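Local coordinates for protein O-methyltransferase (Burkholderia thailandensis, PDB 3MCZ) that probably transfers a methyl group from S-adenosyl-L-methionine to a hydroxyl oxygen of a substrate not yet identified, most likely working as a dimer, at residues A[193-198]-A[223-228]; A[206-211]-A[229-234]. All coordinates share one frame; numbering follows the deposited sequence. Where two conformers were deposited one is given.

Interaction 1 of 2, residues A[193-198]-A[223-228]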
ATOM      1  N   TYR A 193     -10.930 -27.905   4.210  1.00 18.10           N
ATOM      2  CA  TYR A 193     -10.497 -28.673   5.383  1.00 17.98           C
ATOM      3  C   TYR A 193     -11.239 -30.017   5.408  1.00 17.55           C
ATOM      4  O   TYR A 193     -10.619 -31.066   5.541  1.00 17.84           O
ATOM      5  CB  TYR A 193     -10.732 -27.937   6.692  1.00 17.38           C
ATOM      6  CG  TYR A 193      -9.913 -26.653   6.884  1.00 17.80           C
ATOM      7  CD1 TYR A 193     -10.365 -25.423   6.387  1.00 16.96           C
ATOM      8  CD2 TYR A 193      -8.714 -26.673   7.569  1.00 17.01           C
ATOM      9  CE1 TYR A 193      -9.624 -24.260   6.565  1.00 17.67           C
ATOM     10  CE2 TYR A 193      -7.951 -25.518   7.746  1.00 19.10           C
ATOM     11  CZ  TYR A 193      -8.413 -24.307   7.247  1.00 18.68           C
ATOM     12  OH  TYR A 193      -7.668 -23.147   7.432  1.00 19.25           O
ATOM     13  N   LEU A 194     -12.553 -29.982   5.259  1.00 16.50           N
ATOM     14  CA  LEU A 194     -13.323 -31.223   5.344  1.00 16.71           C
ATOM     15  C   LEU A 194     -12.946 -32.207   4.254  1.00 16.35           C
ATOM     16  O   LEU A 194     -12.757 -33.388   4.526  1.00 15.03           O
ATOM     17  CB  LEU A 194     -14.806 -30.929   5.280  1.00 16.46           C
ATOM     18  CG  LEU A 194     -15.675 -32.180   5.414  1.00 17.45           C
ATOM     19  CD1 LEU A 194     -15.468 -32.815   6.804  1.00 18.61           C
ATOM     20  CD2 LEU A 194     -17.112 -31.849   5.198  1.00 18.80           C
ATOM     21  N   ALA A 195     -12.827 -31.712   3.018  1.00 16.33           N
ATOM     22  CA  ALA A 195     -12.506 -32.549   1.892  1.00 16.51           C
ATOM     23  C   ALA A 195     -11.154 -33.233   2.086  1.00 16.55           C
ATOM     24  O   ALA A 195     -11.018 -34.430   1.822  1.00 16.16           O
ATOM     25  CB  ALA A 195     -12.524 -31.720   0.581  1.00 16.12           C
ATOM     26  N   GLN A 196     -10.147 -32.488   2.544  1.00 15.89           N
ATOM     27  CA  GLN A 196      -8.818 -33.053   2.691  0.50 16.31           C
ATOM     28  C   GLN A 196      -8.790 -34.057   3.839  1.00 16.06           C
ATOM     29  O   GLN A 196      -8.077 -35.054   3.773  1.00 17.20           O
ATOM     30  CB  GLN A 196      -7.777 -31.955   2.905  0.50 16.55           C
ATOM     31  CG  GLN A 196      -7.342 -31.282   1.624  0.50 18.42           C
ATOM     32  CD  GLN A 196      -6.062 -31.873   1.076  0.50 20.64           C
ATOM     33  OE1 GLN A 196      -4.995 -31.263   1.174  0.50 23.47           O
ATOM     34  NE2 GLN A 196      -6.152 -33.066   0.512  0.50 21.66           N
ATOM     35  N   VAL A 197      -9.561 -33.780   4.880  1.00 15.56           N
ATOM     36  CA  VAL A 197      -9.705 -34.680   6.024  1.00 15.05           C
ATOM     37  C   VAL A 197     -10.350 -35.996   5.529  1.00 14.25           C
ATOM     38  O   VAL A 197      -9.839 -37.058   5.805  1.00 13.22           O
ATOM     39  CB  VAL A 197     -10.573 -34.050   7.152  1.00 15.58           C
ATOM     40  CG1 VAL A 197     -10.938 -35.105   8.214  1.00 17.07           C
ATOM     41  CG2 VAL A 197      -9.822 -32.845   7.846  1.00 16.24           C
ATOM     42  N   LEU A 198     -11.443 -35.914   4.766  1.00 13.22           N
ATOM     43  CA  LEU A 198     -12.103 -37.135   4.268  1.00 13.87           C
ATOM     44  C   LEU A 198     -11.199 -37.945   3.324  1.00 14.85           C
ATOM     45  O   LEU A 198     -11.217 -39.167   3.366  1.00 14.88           O
ATOM     46  CB  LEU A 198     -13.456 -36.815   3.626  1.00 13.98           C
ATOM     47  CG  LEU A 198     -14.698 -36.859   4.550  1.00 14.15           C
ATOM     48  CD1 LEU A 198     -14.410 -36.227   5.916  1.00 13.88           C
ATOM     49  CD2 LEU A 198     -15.940 -36.232   3.888  1.00 17.80           C
ATOM     50  N   HIS A 223     -16.941 -32.445  -5.436  1.00 16.76           N
ATOM     51  CA  HIS A 223     -16.744 -33.206  -6.662  1.00 16.17           C
ATOM     52  C   HIS A 223     -15.270 -33.247  -7.064  1.00 15.63           C
ATOM     53  O   HIS A 223     -14.795 -34.259  -7.588  1.00 13.97           O
ATOM     54  CB  HIS A 223     -17.577 -32.620  -7.817  1.00 16.77           C
ATOM     55  CG  HIS A 223     -17.272 -33.224  -9.157  1.00 18.31           C
ATOM     56  ND1 HIS A 223     -16.491 -32.588 -10.105  1.00 21.28           N
ATOM     57  CD2 HIS A 223     -17.641 -34.406  -9.709  1.00 19.29           C
ATOM     58  CE1 HIS A 223     -16.403 -33.347 -11.182  1.00 20.78           C
ATOM     59  NE2 HIS A 223     -17.086 -34.458 -10.966  1.00 21.30           N
ATOM     60  N   ALA A 224     -14.557 -32.150  -6.824  1.00 15.37           N
ATOM     61  CA  ALA A 224     -13.133 -32.056  -7.164  1.00 16.02           C
ATOM     62  C   ALA A 224     -12.311 -33.119  -6.446  1.00 16.84           C
ATOM     63  O   ALA A 224     -11.327 -33.617  -7.000  1.00 16.18           O
ATOM     64  CB  ALA A 224     -12.599 -30.677  -6.834  1.00 15.90           C
ATOM     65  N   HIS A 225     -12.718 -33.461  -5.219  1.00 17.76           N
ATOM     66  CA  HIS A 225     -12.055 -34.511  -4.449  1.00 19.43           C
ATOM     67  C   HIS A 225     -12.751 -35.873  -4.524  1.00 19.75           C
ATOM     68  O   HIS A 225     -12.406 -36.782  -3.772  1.00 19.05           O
ATOM     69  CB  HIS A 225     -11.978 -34.097  -2.990  1.00 20.25           C
ATOM     70  CG  HIS A 225     -11.164 -32.868  -2.740  1.00 22.22           C
ATOM     71  ND1 HIS A 225     -11.572 -31.618  -3.126  1.00 24.62           N
ATOM     72  CD2 HIS A 225      -9.997 -32.694  -2.072  1.00 27.20           C
ATOM     73  CE1 HIS A 225     -10.677 -30.724  -2.742  1.00 28.25           C
ATOM     74  NE2 HIS A 225      -9.712 -31.352  -2.093  1.00 27.24           N
ATOM     75  N   ASP A 226     -13.736 -36.016  -5.408  1.00 20.42           N
ATOM     76  CA  ASP A 226     -14.480 -37.276  -5.561  1.00 21.09           C
ATOM     77  C   ASP A 226     -15.164 -37.735  -4.269  1.00 20.07           C
ATOM     78  O   ASP A 226     -15.101 -38.916  -3.944  1.00 20.21           O
ATOM     79  CB  ASP A 226     -13.562 -38.418  -6.032  1.00 22.43           C
ATOM     80  CG  ASP A 226     -13.067 -38.241  -7.448  1.00 26.12           C
ATOM     81  OD1 ASP A 226     -13.880 -37.924  -8.356  1.00 31.36           O
ATOM     82  OD2 ASP A 226     -11.852 -38.457  -7.662  1.00 32.20           O
ATOM     83  N   LEU A 227     -15.831 -36.828  -3.555  1.00 18.74           N
ATOM     84  CA  LEU A 227     -16.420 -37.166  -2.246  1.00 18.66           C
ATOM     85  C   LEU A 227     -17.958 -37.145  -2.252  1.00 19.28           C
ATOM     86  O   LEU A 227     -18.596 -37.014  -1.198  1.00 18.91           O
ATOM     87  CB  LEU A 227     -15.908 -36.182  -1.193  1.00 17.93           C
ATOM     88  CG  LEU A 227     -14.411 -36.219  -0.906  1.00 17.96           C
ATOM     89  CD1 LEU A 227     -14.088 -35.012  -0.004  1.00 15.10           C
ATOM     90  CD2 LEU A 227     -13.993 -37.560  -0.253  1.00 14.57           C
ATOM     91  N   GLY A 228     -18.545 -37.296  -3.438  1.00 19.92           N
ATOM     92  CA  GLY A 228     -19.983 -37.177  -3.629  1.00 20.64           C
ATOM     93  C   GLY A 228     -20.849 -37.888  -2.607  1.00 20.38           C
ATOM     94  O   GLY A 228     -21.712 -37.269  -1.982  1.00 22.07           O
TER
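A Schellman motif closes helix 215-224 in the Rossmann-like methyltransferase domain, and the residues around it lean on the neighbouring helix 192-200. D226 is the C-prime residue, with positive phi (58°). Its N bonds to H223 O at 3.0 Å, and L227 N reaches back to I222 O. The turn brings H225 and L227 to the flank of helix 192-200. The two backbones are nearest at A195 and H225, 6.7 Å from CA to CA. The methyl of A195 sits over one face of the H225 imidazole, almost at its centre. This is a CH-pi contact, with A195 CB 3.7 Å from the ring centroid and 5° off the ring normal. All five ring atoms are therefore nearly equally far from that methyl. The H225 ring stands beside the backbone N (chi1 -63°), and ND1 is hydrogen-bonded to T221 O, one turn back in helix 215-224, which helps fix the ring's rotation. Q196 comes near the ring only obliquely, through CG. Q196 OE1 is hydrogen-bonded to Q165 NE2 of helix 150-172. L227, beyond the turn, packs on helix 192-200 beside H225, with CG anti to the carbonyl carbon. Its two methyls divide the work. CD1 presses against the backbone of A195 and also meets A195 CB at 3.7 Å. CD2 meets L198 CB at 4.0 Å. No hydrogen bond crosses between the segments. The tightest point is L227 CD1 against A195 CA, at 3.5 Å.

Interaction 2 of 2, residues A[206-211]-A[229-234]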
ATOM      1  N   GLY A 206     -19.090 -36.661   6.173  1.00 11.92           N
ATOM      2  CA  GLY A 206     -19.022 -35.268   6.556  1.00 12.02           C
ATOM      3  C   GLY A 206     -20.275 -34.497   6.216  1.00 12.56           C
ATOM      4  O   GLY A 206     -21.013 -34.861   5.290  1.00 13.36           O
ATOM      5  N   GLN A 207     -20.543 -33.458   6.998  1.00 13.25           N
ATOM      6  CA  GLN A 207     -21.584 -32.450   6.657  1.00 13.92           C
ATOM      7  C   GLN A 207     -20.942 -31.072   6.688  1.00 14.68           C
ATOM      8  O   GLN A 207     -20.079 -30.791   7.555  1.00 12.14           O
ATOM      9  CB  GLN A 207     -22.735 -32.486   7.650  1.00 13.37           C
ATOM     10  CG  GLN A 207     -23.398 -33.855   7.752  1.00 15.40           C
ATOM     11  CD  GLN A 207     -24.595 -33.860   8.679  1.00 16.27           C
ATOM     12  OE1 GLN A 207     -24.816 -32.912   9.413  1.00 15.67           O
ATOM     13  NE2 GLN A 207     -25.384 -34.918   8.627  1.00 17.93           N
ATOM     14  N   ILE A 208     -21.323 -30.239   5.721  1.00 14.91           N
ATOM     15  CA  ILE A 208     -20.939 -28.856   5.710  1.00 16.68           C
ATOM     16  C   ILE A 208     -22.220 -28.073   6.025  1.00 16.63           C
ATOM     17  O   ILE A 208     -23.250 -28.260   5.369  1.00 16.43           O
ATOM     18  CB  ILE A 208     -20.384 -28.390   4.323  1.00 17.24           C
ATOM     19  CG1 ILE A 208     -19.143 -29.208   3.885  1.00 18.75           C
ATOM     20  CG2 ILE A 208     -20.006 -26.921   4.391  1.00 17.41           C
ATOM     21  CD1 ILE A 208     -18.929 -29.169   2.401  1.00 19.35           C
ATOM     22  N   TRP A 209     -22.129 -27.214   7.038  1.00 17.03           N
ATOM     23  CA  TRP A 209     -23.218 -26.329   7.513  1.00 17.72           C
ATOM     24  C   TRP A 209     -22.785 -24.903   7.234  1.00 18.90           C
ATOM     25  O   TRP A 209     -21.873 -24.393   7.884  1.00 18.75           O
ATOM     26  CB  TRP A 209     -23.412 -26.469   9.028  1.00 17.81           C
ATOM     27  CG  TRP A 209     -23.952 -27.824   9.518  1.00 16.27           C
ATOM     28  CD1 TRP A 209     -23.869 -29.031   8.880  1.00 15.47           C
ATOM     29  CD2 TRP A 209     -24.641 -28.072  10.745  1.00 15.17           C
ATOM     30  NE1 TRP A 209     -24.466 -30.009   9.629  1.00 14.27           N
ATOM     31  CE2 TRP A 209     -24.956 -29.450  10.778  1.00 15.15           C
ATOM     32  CE3 TRP A 209     -25.034 -27.264  11.811  1.00 16.06           C
ATOM     33  CZ2 TRP A 209     -25.648 -30.042  11.844  1.00 15.78           C
ATOM     34  CZ3 TRP A 209     -25.712 -27.843  12.875  1.00 17.10           C
ATOM     35  CH2 TRP A 209     -26.021 -29.225  12.879  1.00 15.05           C
ATOM     36  N   ASP A 210     -23.436 -24.248   6.277  1.00 21.16           N
ATOM     37  CA  ASP A 210     -23.105 -22.861   5.939  1.00 22.86           C
ATOM     38  C   ASP A 210     -24.304 -22.169   5.261  1.00 23.80           C
ATOM     39  O   ASP A 210     -25.383 -22.751   5.164  1.00 21.98           O
ATOM     40  CB  ASP A 210     -21.871 -22.819   5.028  1.00 22.94           C
ATOM     41  CG  ASP A 210     -21.067 -21.534   5.175  1.00 26.17           C
ATOM     42  OD1 ASP A 210     -21.626 -20.506   5.664  1.00 30.13           O
ATOM     43  OD2 ASP A 210     -19.871 -21.543   4.798  1.00 28.70           O
ATOM     44  N   LEU A 211     -24.099 -20.926   4.825  1.00 26.28           N
ATOM     45  CA  LEU A 211     -25.160 -20.118   4.188  1.00 27.74           C
ATOM     46  C   LEU A 211     -25.288 -20.459   2.695  1.00 28.89           C
ATOM     47  O   LEU A 211     -24.431 -21.143   2.142  1.00 29.38           O
ATOM     48  CB  LEU A 211     -24.870 -18.623   4.395  1.00 28.08           C
ATOM     49  CG  LEU A 211     -24.923 -18.156   5.865  1.00 29.66           C
ATOM     50  CD1 LEU A 211     -24.311 -16.765   6.051  1.00 30.57           C
ATOM     51  CD2 LEU A 211     -26.356 -18.196   6.408  1.00 30.23           C
ATOM     52  N   GLY A 229     -20.617 -39.177  -2.419  1.00 19.37           N
ATOM     53  CA  GLY A 229     -21.429 -39.932  -1.475  1.00 18.94           C
ATOM     54  C   GLY A 229     -21.006 -39.824  -0.016  1.00 18.23           C
ATOM     55  O   GLY A 229     -21.531 -40.546   0.814  1.00 19.52           O
ATOM     56  N   ARG A 230     -20.059 -38.951   0.312  1.00 16.22           N
ATOM     57  CA  ARG A 230     -19.524 -38.919   1.688  1.00 15.84           C
ATOM     58  C   ARG A 230     -19.777 -37.613   2.435  1.00 15.69           C
ATOM     59  O   ARG A 230     -19.544 -37.550   3.653  1.00 16.13           O
ATOM     60  CB  ARG A 230     -18.040 -39.239   1.650  1.00 15.17           C
ATOM     61  CG  ARG A 230     -17.782 -40.671   1.164  1.00 15.75           C
ATOM     62  CD  ARG A 230     -16.307 -40.962   1.061  1.00 14.14           C
ATOM     63  NE  ARG A 230     -15.671 -40.795   2.356  1.00 10.76           N
ATOM     64  CZ  ARG A 230     -14.364 -40.658   2.563  1.00 11.07           C
ATOM     65  NH1 ARG A 230     -13.511 -40.604   1.538  1.00 13.31           N
ATOM     66  NH2 ARG A 230     -13.912 -40.519   3.795  1.00 10.96           N
ATOM     67  N   VAL A 231     -20.220 -36.583   1.698  1.00 15.31           N
ATOM     68  CA  VAL A 231     -20.453 -35.242   2.237  1.00 16.01           C
ATOM     69  C   VAL A 231     -21.842 -34.789   1.842  1.00 17.51           C
ATOM     70  O   VAL A 231     -22.300 -35.024   0.707  1.00 16.58           O
ATOM     71  CB  VAL A 231     -19.390 -34.209   1.746  1.00 15.97           C
ATOM     72  CG1 VAL A 231     -19.566 -32.859   2.431  1.00 15.69           C
ATOM     73  CG2 VAL A 231     -18.006 -34.689   2.037  1.00 14.19           C
ATOM     74  N   GLU A 232     -22.552 -34.185   2.788  1.00 19.17           N
ATOM     75  CA  GLU A 232     -23.825 -33.500   2.492  1.00 20.73           C
ATOM     76  C   GLU A 232     -23.689 -32.019   2.878  1.00 20.78           C
ATOM     77  O   GLU A 232     -23.105 -31.706   3.917  1.00 19.33           O
ATOM     78  CB  GLU A 232     -24.978 -34.053   3.327  1.00 21.31           C
ATOM     79  CG  GLU A 232     -25.559 -35.356   2.957  1.00 25.65           C
ATOM     80  CD  GLU A 232     -26.986 -35.514   3.541  1.00 31.04           C
ATOM     81  OE1 GLU A 232     -27.943 -34.869   3.031  1.00 33.39           O
ATOM     82  OE2 GLU A 232     -27.146 -36.291   4.513  1.00 34.05           O
ATOM     83  N   PHE A 233     -24.277 -31.132   2.071  1.00 21.26           N
ATOM     84  CA  PHE A 233     -24.323 -29.705   2.383  1.00 21.94           C
ATOM     85  C   PHE A 233     -25.657 -29.349   3.009  1.00 21.45           C
ATOM     86  O   PHE A 233     -26.676 -29.785   2.532  1.00 20.75           O
ATOM     87  CB  PHE A 233     -24.151 -28.852   1.134  1.00 22.57           C
ATOM     88  CG  PHE A 233     -24.086 -27.369   1.430  1.00 23.63           C
ATOM     89  CD1 PHE A 233     -25.239 -26.600   1.475  1.00 26.38           C
ATOM     90  CD2 PHE A 233     -22.875 -26.758   1.671  1.00 25.31           C
ATOM     91  CE1 PHE A 233     -25.184 -25.240   1.746  1.00 26.19           C
ATOM     92  CE2 PHE A 233     -22.804 -25.406   1.952  1.00 26.56           C
ATOM     93  CZ  PHE A 233     -23.967 -24.637   1.983  1.00 25.68           C
ATOM     94  N   PHE A 234     -25.624 -28.542   4.072  1.00 21.02           N
ATOM     95  CA  PHE A 234     -26.822 -28.097   4.771  1.00 20.95           C
ATOM     96  C   PHE A 234     -26.781 -26.602   4.919  1.00 20.51           C
ATOM     97  O   PHE A 234     -25.794 -26.053   5.419  1.00 19.45           O
ATOM     98  CB  PHE A 234     -26.891 -28.673   6.171  1.00 21.36           C
ATOM     99  CG  PHE A 234     -27.209 -30.114   6.209  1.00 22.85           C
ATOM    100  CD1 PHE A 234     -26.218 -31.063   5.964  1.00 23.18           C
ATOM    101  CD2 PHE A 234     -28.500 -30.537   6.474  1.00 25.76           C
ATOM    102  CE1 PHE A 234     -26.509 -32.415   5.994  1.00 24.81           C
ATOM    103  CE2 PHE A 234     -28.809 -31.897   6.502  1.00 26.86           C
ATOM    104  CZ  PHE A 234     -27.803 -32.844   6.261  1.00 26.41           C
TER
HETATM  105  O   HOH W   1     -25.099 -36.474   5.829  1.00 24.34           O
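I208 and F233 form the apolar centre of this parallel strand pair, the two strands of a beta-alpha-beta unit in the Rossmann-like sheet. They are neighbours in register, on the sheet face covered by helix 215-224. I208 CG2 meets F233 CD2 at 4.0 Å, and the two side chains cross at about a right angle. The other branch of I208 runs toward V231, where CD1 touches V231 CG1 at 3.7 Å. F233 has CG anti to its backbone N (chi1 -176°). I208 O lies over one face of its ring, while L211 O sits in plane at the ring edge near CZ. Five backbone hydrogen bonds join the strands. They alternate in direction, from G206 N to R230 O through to D210 N to F234 O. F234 N meets I208 O at 2.7 Å, nearly along the C=O axis. On the other face, W209 and F234 lie side by side, their rings oblique at 51°. The Q207 chain is extended. It crosses the F234 side chain obliquely, amide and ring planes 34° apart, with Q207 CD 3.6 Å from F234 CE1. W209 NE1 bonds to a lone pair of Q207 OE1 in the indole plane, which holds the amide's orientation. At the polar edge one water accepts from Q207 NE2 and donates to E232 OE2, at 2.4 Å from that oxygen.

Interactions 1 and 2 alternate along the chain, 11 Å apart centre to centre. Helix 215-224 connects the strands of interaction 2, and its C-terminal turn supplies half of interaction 1. Helix 192-200 supplies the other half and covers the same sheet face. There L194 CD2 packs on I208 CG1 at 3.6 Å, and L198 CD2 lies 3.2 Å from V231 CG2. R230 NH2 probably bonds to L198 O at 3.0 Å, and also to L204 O. D210 OD2 is weakly bonded to G189 N in the glycine-rich loop after strand 182-186. In related methyltransferases this loop and the acid ending the second strand contact S-adenosylmethionine, the acid usually at the ribose; D210 is consistent with that.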